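PDB 5CB8: probable adenylyl-sulfate kinase from Synechocystis sp., which catalyses the ATP-dependent phosphorylation of adenosine 5'-phosphosulfate to 3'-phosphoadenylyl sulfate, the step that yields activated sulfate for sulfur metabolism. Local coordinates for residues V63-L68 with L72-E77; N82-G87 with R112-H117. All coordinates share one frame; numbering follows the deposited sequence.

Contact 1 of 2, residues V63-L68 with L72-E77; sequences VVRTNL and LGFSKE. With ADX (adenosine-5'-phosphosulfate), chain G.
Arg-65 and Phe-74 stack on one another in the adenosine-5'-phosphosulfate pocket of this P-loop-type kinase, an off-centre cation-pi pair that continues into the nucleotide. The guanidinium lies nearly flat on the ring, planes 16° apart, with CZ of Arg-65 3.4 Å from CE1 of Phe-74. On the opposite ring face lies the adenine, its C5 over the middle, so a flat aromatic ring suits a place between a cation and a base. Each guanidinium nitrogen also donates to an oxygen in or near the plane of the group. NE reaches O1A of the ligand phosphate at 2.8 Å, and NH2 reaches the sulfate oxygen O1B at 2.9 Å in a nearly straight bond (168°). Arginine suits the place because one flat cation can donate from several nitrogens at once, and so reaches both the phosphate and the sulfate of the ligand. The chain gets there by running extended from CG to NE. The loop helps to set the guanidinium's rotation: Gly-73, whose amide is held by Asp-78, offers its carbonyl, and Ser-75 caps helix 76-94 just beyond. Gly-73 O is gripped end-on, at 3.0 Å from NH1 and 3.1 Å from NH2 of Arg-65, both from one face of its carbonyl plane.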
loop_
_atom_site.group_PDB
_atom_site.type_symbol
_atom_site.label_atom_id
_atom_site.label_comp_id
_atom_site.label_asym_id
_atom_site.label_seq_id
_atom_site.Cartn_x
_atom_site.Cartn_y
_atom_site.Cartn_z
ATOM N N VAL B 63 2.183 -12.860 -4.811
ATOM C CA VAL B 63 2.394 -12.711 -3.369
ATOM C C VAL B 63 1.431 -11.686 -2.766
ATOM O O VAL B 63 0.811 -11.944 -1.729
ATOM C CB VAL B 63 3.840 -12.319 -3.059
ATOM C CG1 VAL B 63 4.025 -12.102 -1.563
ATOM C CG2 VAL B 63 4.789 -13.413 -3.552
ATOM N N VAL B 64 1.273 -10.536 -3.417
ATOM C CA VAL B 64 0.372 -9.532 -2.844
ATOM C C VAL B 64 -1.082 -9.991 -2.847
ATOM O O VAL B 64 -1.874 -9.547 -2.012
ATOM C CB VAL B 64 0.531 -8.137 -3.475
ATOM C CG1 VAL B 64 1.977 -7.662 -3.309
ATOM C CG2 VAL B 64 0.131 -8.152 -4.940
ATOM N N ARG B 65 -1.433 -10.906 -3.751
ATOM C CA ARG B 65 -2.789 -11.474 -3.737
ATOM C C ARG B 65 -3.055 -12.339 -2.502
ATOM O O ARG B 65 -4.183 -12.788 -2.277
ATOM C CB ARG B 65 -3.094 -12.256 -5.022
ATOM C CG ARG B 65 -3.540 -11.366 -6.190
ATOM C CD ARG B 65 -3.726 -12.192 -7.473
ATOM N NE ARG B 65 -4.304 -11.398 -8.561
ATOM C CZ ARG B 65 -5.615 -11.239 -8.746
ATOM N NH1 ARG B 65 -6.487 -11.805 -7.909
ATOM N NH2 ARG B 65 -6.060 -10.501 -9.754
ATOM N N THR B 66 -2.028 -12.567 -1.693
ATOM C CA THR B 66 -2.240 -13.253 -0.422
ATOM C C THR B 66 -2.320 -12.264 0.742
ATOM O O THR B 66 -2.567 -12.667 1.882
ATOM C CB THR B 66 -1.128 -14.271 -0.114
ATOM O OG1 THR B 66 0.085 -13.569 0.176
ATOM C CG2 THR B 66 -0.906 -15.219 -1.295
ATOM N N ASN B 67 -2.085 -10.982 0.467
ATOM C CA ASN B 67 -2.180 -9.954 1.514
ATOM C C ASN B 67 -2.907 -8.685 1.051
ATOM O O ASN B 67 -4.130 -8.569 1.218
ATOM C CB ASN B 67 -0.806 -9.636 2.154
ATOM C CG ASN B 67 0.297 -9.346 1.124
ATOM O OD1 ASN B 67 0.130 -8.530 0.214
ATOM N ND2 ASN B 67 1.441 -9.999 1.292
ATOM N N LEU B 68 -2.154 -7.751 0.483
ATOM C CA LEU B 68 -2.683 -6.490 -0.044
ATOM C C LEU B 68 -3.944 -6.652 -0.888
ATOM O O LEU B 68 -4.893 -5.862 -0.771
ATOM C CB LEU B 68 -1.612 -5.798 -0.897
ATOM C CG LEU B 68 -1.991 -4.434 -1.488
ATOM C CD1 LEU B 68 -2.163 -3.412 -0.384
ATOM C CD2 LEU B 68 -0.958 -3.954 -2.501
ATOM N N LEU B 72 -9.532 -10.758 -3.978
ATOM C CA LEU B 72 -9.844 -10.451 -5.370
ATOM C C LEU B 72 -9.676 -11.688 -6.242
ATOM O O LEU B 72 -8.797 -12.524 -5.992
ATOM C CB LEU B 72 -8.942 -9.332 -5.891
ATOM C CG LEU B 72 -9.049 -7.982 -5.184
ATOM C CD1 LEU B 72 -8.126 -6.956 -5.835
ATOM C CD2 LEU B 72 -10.489 -7.487 -5.180
ATOM N N GLY B 73 -10.520 -11.805 -7.261
ATOM C CA GLY B 73 -10.397 -12.885 -8.225
ATOM C C GLY B 73 -9.836 -12.352 -9.528
ATOM O O GLY B 73 -8.977 -11.455 -9.528
ATOM N N PHE B 74 -10.338 -12.871 -10.643
ATOM C CA PHE B 74 -9.754 -12.555 -11.947
ATOM C C PHE B 74 -10.765 -12.039 -12.962
ATOM O O PHE B 74 -10.494 -12.015 -14.163
ATOM C CB PHE B 74 -8.989 -13.769 -12.476
ATOM C CG PHE B 74 -7.824 -14.132 -11.611
ATOM C CD1 PHE B 74 -6.592 -13.535 -11.812
ATOM C CD2 PHE B 74 -7.985 -14.997 -10.537
ATOM C CE1 PHE B 74 -5.526 -13.829 -11.000
ATOM C CE2 PHE B 74 -6.925 -15.297 -9.713
ATOM C CZ PHE B 74 -5.694 -14.720 -9.943
ATOM N N SER B 75 -11.924 -11.602 -12.481
ATOM C CA SER B 75 -12.832 -10.844 -13.339
ATOM C C SER B 75 -12.129 -9.556 -13.758
ATOM O O SER B 75 -11.144 -9.143 -13.138
ATOM C CB SER B 75 -14.091 -10.469 -12.574
ATOM O OG SER B 75 -13.765 -9.520 -11.570
ATOM N N LYS B 76 -12.637 -8.923 -14.810
ATOM C CA LYS B 76 -12.136 -7.629 -15.270
ATOM C C LYS B 76 -12.099 -6.633 -14.101
ATOM O O LYS B 76 -11.070 -5.985 -13.847
ATOM C CB LYS B 76 -13.036 -7.130 -16.419
ATOM C CG LYS B 76 -12.927 -5.645 -16.762
ATOM C CD LYS B 76 -11.593 -5.340 -17.356
ATOM C CE LYS B 76 -11.493 -3.904 -17.865
ATOM N NZ LYS B 76 -10.065 -3.481 -17.777
ATOM N N GLU B 77 -13.202 -6.538 -13.366
ATOM C CA GLU B 77 -13.271 -5.607 -12.233
ATOM C C GLU B 77 -12.183 -5.865 -11.204
ATOM O O GLU B 77 -11.549 -4.923 -10.683
ATOM C CB GLU B 77 -14.621 -5.724 -11.523
ATOM C CG GLU B 77 -15.771 -5.054 -12.220
ATOM C CD GLU B 77 -16.989 -4.992 -11.324
ATOM O OE1 GLU B 77 -17.038 -5.775 -10.345
ATOM O OE2 GLU B 77 -17.885 -4.162 -11.588
HETATM S SB ADX G . -3.521 -9.640 -12.795
HETATM O O1B ADX G . -4.476 -9.111 -11.814
HETATM O O2B ADX G . -2.381 -8.724 -12.985
HETATM O O3B ADX G . -4.224 -9.878 -14.062
HETATM P PA ADX G . -1.849 -11.191 -11.234
HETATM O O1A ADX G . -2.118 -10.345 -9.993
HETATM O O2A ADX G . -0.441 -10.987 -11.784
HETATM O O3A ADX G . -2.994 -10.976 -12.320
HETATM O "O5'" ADX G . -2.014 -12.725 -10.802
HETATM C "C5'" ADX G . -1.731 -13.733 -11.726
HETATM C "C4'" ADX G . -1.424 -14.997 -11.138
HETATM O "O4'" ADX G . -2.672 -15.581 -10.617
HETATM C "C3'" ADX G . -0.900 -15.936 -12.136
HETATM O "O3'" ADX G . 0.450 -16.018 -12.004
HETATM C "C2'" ADX G . -1.510 -17.244 -11.802
HETATM O "O2'" ADX G . -0.663 -17.959 -11.028
HETATM C "C1'" ADX G . -2.731 -16.940 -10.997
HETATM N N9 ADX G . -3.988 -17.178 -11.645
HETATM C C8 ADX G . -5.043 -17.854 -11.129
HETATM N N7 ADX G . -6.086 -17.717 -11.954
HETATM C C5 ADX G . -5.710 -16.941 -13.002
HETATM C C6 ADX G . -6.382 -16.470 -14.129
HETATM N N6 ADX G . -7.789 -16.766 -14.337
HETATM N N1 ADX G . -5.708 -15.702 -15.010
HETATM C C2 ADX G . -4.412 -15.381 -14.800
HETATM N N3 ADX G . -3.743 -15.811 -13.719
HETATM C C4 ADX G . -4.366 -16.590 -12.802
#

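Contact 2 of 2, residues N82-G87 with R112-H117; sequences NIRRIG and RQEVKH. With ADX (adenosine-5'-phosphosulfate), chain G; SO4 (sulfate ion), chain I.
The guanidinium of Arg-84 and the carboxylate of Glu-114 meet edge to edge, nearly coplanar with 20° between their planes, in a side-on, two-pronged salt bridge. NE of Arg-84 donates to OE2 of Glu-114 at 2.6 Å, and NH2 to OE1 at 2.9 Å, each oxygen using its syn lone pair. Another part of the same guanidinium edge serves a sulfate ion, probably from the crystallisation liquor, whose O4 takes a bond from NH1 of Arg-84 at 3.0 Å. The two long side chains cross at about a right angle; Glu-114 runs fully extended, with CG anti to the backbone N (chi1 -178°), which carries its carboxylate across to the neighbouring helix. Such long charged residues suit the solvent side of the interface, where they can reach from one helix to the other. Beneath them the interface is apolar: CG2 of Ile-83 meets CG2 of Val-115 at 4.2 Å, and both side chains rest on Trp-29 of strand 26-31. At Gly-87 a CB would press on CG2 of Val-115; without one, CG1 of Val-115 comes within 3.9 Å of Gly-87 CA. The axes of segments 82-87 and 112-117 pass 9.9 Å apart, with 14° between their N-to-C directions, as expected of neighbouring helices covering one face of the parallel sheet in a P-loop kinase alpha/beta fold.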
loop_
_atom_site.group_PDB
_atom_site.type_symbol
_atom_site.label_atom_id
_atom_site.label_comp_id
_atom_site.label_asym_id
_atom_site.label_seq_id
_atom_site.Cartn_x
_atom_site.Cartn_y
_atom_site.Cartn_z
ATOM N N ASN B 82 -7.049 -4.862 -8.535
ATOM C CA ASN B 82 -5.750 -5.394 -8.132
ATOM C C ASN B 82 -4.609 -4.503 -8.607
ATOM O O ASN B 82 -3.770 -4.054 -7.816
ATOM C CB ASN B 82 -5.597 -6.825 -8.667
ATOM C CG ASN B 82 -4.274 -7.471 -8.265
ATOM O OD1 ASN B 82 -3.944 -7.566 -7.076
ATOM N ND2 ASN B 82 -3.523 -7.947 -9.254
ATOM N N ILE B 83 -4.590 -4.223 -9.903
ATOM C CA ILE B 83 -3.521 -3.424 -10.480
ATOM C C ILE B 83 -3.533 -1.992 -9.947
ATOM O O ILE B 83 -2.478 -1.427 -9.642
ATOM C CB ILE B 83 -3.586 -3.441 -12.012
ATOM C CG1 ILE B 83 -3.374 -4.874 -12.515
ATOM C CG2 ILE B 83 -2.549 -2.498 -12.605
ATOM C CD1 ILE B 83 -2.123 -5.558 -11.948
ATOM N N ARG B 84 -4.717 -1.402 -9.824
ATOM C CA ARG B 84 -4.804 -0.049 -9.270
ATOM C C ARG B 84 -4.300 0.027 -7.826
ATOM O O ARG B 84 -3.696 1.036 -7.422
ATOM C CB ARG B 84 -6.236 0.495 -9.395
ATOM C CG ARG B 84 -6.578 0.950 -10.814
ATOM C CD ARG B 84 -8.063 1.148 -10.987
ATOM N NE ARG B 84 -8.365 1.843 -12.236
ATOM C CZ ARG B 84 -9.532 1.775 -12.863
ATOM N NH1 ARG B 84 -10.508 1.025 -12.365
ATOM N NH2 ARG B 84 -9.720 2.462 -13.986
ATOM N N ARG B 85 -4.525 -1.032 -7.048
ATOM C CA ARG B 85 -4.087 -1.029 -5.651
ATOM C C ARG B 85 -2.572 -1.193 -5.555
ATOM O O ARG B 85 -1.912 -0.531 -4.749
ATOM C CB ARG B 85 -4.794 -2.126 -4.845
ATOM C CG ARG B 85 -4.588 -1.995 -3.332
ATOM C CD ARG B 85 -5.430 -3.020 -2.569
ATOM N NE ARG B 85 -6.859 -2.863 -2.842
ATOM C CZ ARG B 85 -7.768 -3.811 -2.625
ATOM N NH1 ARG B 85 -7.402 -4.984 -2.134
ATOM N NH2 ARG B 85 -9.050 -3.584 -2.883
ATOM N N ILE B 86 -2.022 -2.072 -6.384
ATOM C CA ILE B 86 -0.572 -2.208 -6.494
ATOM C C ILE B 86 0.042 -0.871 -6.929
ATOM O O ILE B 86 1.086 -0.447 -6.405
ATOM C CB ILE B 86 -0.199 -3.331 -7.482
ATOM C CG1 ILE B 86 -0.574 -4.700 -6.889
ATOM C CG2 ILE B 86 1.298 -3.278 -7.827
ATOM C CD1 ILE B 86 -0.588 -5.852 -7.907
ATOM N N GLY B 87 -0.614 -0.202 -7.874
ATOM C CA GLY B 87 -0.148 1.103 -8.341
ATOM C C GLY B 87 -0.166 2.156 -7.239
ATOM O O GLY B 87 0.735 3.009 -7.160
ATOM N N ARG B 112 -2.483 -0.154 -17.229
ATOM C CA ARG B 112 -1.030 0.062 -17.088
ATOM C C ARG B 112 -0.683 1.522 -17.358
ATOM O O ARG B 112 0.165 2.110 -16.676
ATOM C CB ARG B 112 -0.237 -0.848 -18.036
ATOM C CG ARG B 112 -0.398 -2.348 -17.738
ATOM C CD ARG B 112 0.626 -3.201 -18.515
ATOM N NE ARG B 112 0.623 -2.901 -19.949
ATOM C CZ ARG B 112 0.011 -3.632 -20.878
ATOM N NH1 ARG B 112 -0.658 -4.725 -20.541
ATOM N NH2 ARG B 112 0.065 -3.266 -22.153
ATOM N N GLN B 113 -1.352 2.106 -18.348
ATOM C CA GLN B 113 -1.109 3.501 -18.727
ATOM C C GLN B 113 -1.569 4.458 -17.641
ATOM O O GLN B 113 -0.937 5.486 -17.379
ATOM C CB GLN B 113 -1.819 3.809 -20.050
ATOM C CG GLN B 113 -1.070 3.270 -21.256
ATOM C CD GLN B 113 0.390 3.691 -21.243
ATOM O OE1 GLN B 113 0.702 4.884 -21.260
ATOM N NE2 GLN B 113 1.292 2.712 -21.190
ATOM N N GLU B 114 -2.681 4.115 -17.010
ATOM C CA GLU B 114 -3.238 4.921 -15.933
ATOM C C GLU B 114 -2.236 4.973 -14.773
ATOM O O GLU B 114 -1.976 6.033 -14.198
ATOM C CB GLU B 114 -4.557 4.274 -15.508
ATOM C CG GLU B 114 -5.342 4.967 -14.435
ATOM C CD GLU B 114 -6.565 4.150 -14.040
ATOM O OE1 GLU B 114 -7.426 3.885 -14.918
ATOM O OE2 GLU B 114 -6.652 3.761 -12.859
ATOM N N VAL B 115 -1.660 3.822 -14.442
ATOM C CA VAL B 115 -0.690 3.748 -13.351
ATOM C C VAL B 115 0.594 4.480 -13.725
ATOM O O VAL B 115 1.157 5.227 -12.919
ATOM C CB VAL B 115 -0.391 2.279 -12.981
ATOM C CG1 VAL B 115 0.717 2.206 -11.948
ATOM C CG2 VAL B 115 -1.650 1.617 -12.448
ATOM N N LYS B 116 1.045 4.280 -14.959
ATOM C CA LYS B 116 2.239 4.961 -15.454
ATOM C C LYS B 116 2.086 6.474 -15.319
ATOM O O LYS B 116 2.992 7.174 -14.857
ATOM C CB LYS B 116 2.473 4.586 -16.923
ATOM C CG LYS B 116 3.613 5.359 -17.591
ATOM C CD LYS B 116 3.509 5.291 -19.118
ATOM C CE LYS B 116 4.880 5.419 -19.792
ATOM N NZ LYS B 116 5.629 6.641 -19.387
ATOM N N HIS B 117 0.921 6.974 -15.710
ATOM C CA HIS B 117 0.654 8.407 -15.653
ATOM C C HIS B 117 0.626 8.927 -14.216
ATOM O O HIS B 117 1.118 10.021 -13.924
ATOM C CB HIS B 117 -0.666 8.707 -16.367
ATOM C CG HIS B 117 -1.124 10.128 -16.234
ATOM N ND1 HIS B 117 -2.086 10.522 -15.333
ATOM C CD2 HIS B 117 -0.755 11.241 -16.909
ATOM C CE1 HIS B 117 -2.289 11.826 -15.454
ATOM N NE2 HIS B 117 -1.495 12.283 -16.400
HETATM S SB ADX G . -3.521 -9.640 -12.795
HETATM O O1B ADX G . -4.476 -9.111 -11.814
HETATM O O2B ADX G . -2.381 -8.724 -12.985
HETATM O O3B ADX G . -4.224 -9.878 -14.062
HETATM P PA ADX G . -1.849 -11.191 -11.234
HETATM O O1A ADX G . -2.118 -10.345 -9.993
HETATM O O2A ADX G . -0.441 -10.987 -11.784
HETATM O O3A ADX G . -2.994 -10.976 -12.320
HETATM O "O5'" ADX G . -2.014 -12.725 -10.802
HETATM C "C5'" ADX G . -1.731 -13.733 -11.726
HETATM C "C4'" ADX G . -1.424 -14.997 -11.138
HETATM O "O4'" ADX G . -2.672 -15.581 -10.617
HETATM C "C3'" ADX G . -0.900 -15.936 -12.136
HETATM O "O3'" ADX G . 0.450 -16.018 -12.004
HETATM C "C2'" ADX G . -1.510 -17.244 -11.802
HETATM O "O2'" ADX G . -0.663 -17.959 -11.028
HETATM C "C1'" ADX G . -2.731 -16.940 -10.997
HETATM N N9 ADX G . -3.988 -17.178 -11.645
HETATM C C8 ADX G . -5.043 -17.854 -11.129
HETATM N N7 ADX G . -6.086 -17.717 -11.954
HETATM C C5 ADX G . -5.710 -16.941 -13.002
HETATM C C6 ADX G . -6.382 -16.470 -14.129
HETATM N N6 ADX G . -7.789 -16.766 -14.337
HETATM N N1 ADX G . -5.708 -15.702 -15.010
HETATM C C2 ADX G . -4.412 -15.381 -14.800
HETATM N N3 ADX G . -3.743 -15.811 -13.719
HETATM C C4 ADX G . -4.366 -16.590 -12.802
HETATM S S SO4 I . -11.084 0.136 -8.425
HETATM O O1 SO4 I . -9.790 0.547 -7.873
HETATM O O2 SO4 I . -11.681 -0.857 -7.522
HETATM O O3 SO4 I . -11.965 1.305 -8.513
HETATM O O4 SO4 I . -10.914 -0.440 -9.777
#

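Overall arrangement
Contact 1 closes before contact 2 opens along the chain, and their centres lie 14 Å apart. Helix 76-94 joins them: its first turn follows directly on the loop of contact 1, while its middle pairs with helix 109-119 in contact 2, against the five-stranded parallel sheet. The two also touch directly, Leu-72 CD1 packing 3.6 Å from Asn-82 N. Both reach adenosine-5'-phosphosulfate: contact 1 through Arg-65 and Phe-74, contact 2 through Asn-82 and Ile-83, the latter about 4 Å by side chain from Ser-106, the probable phosphoserine intermediate. One helix thus links the substrate-binding loop to the packed body of the fold.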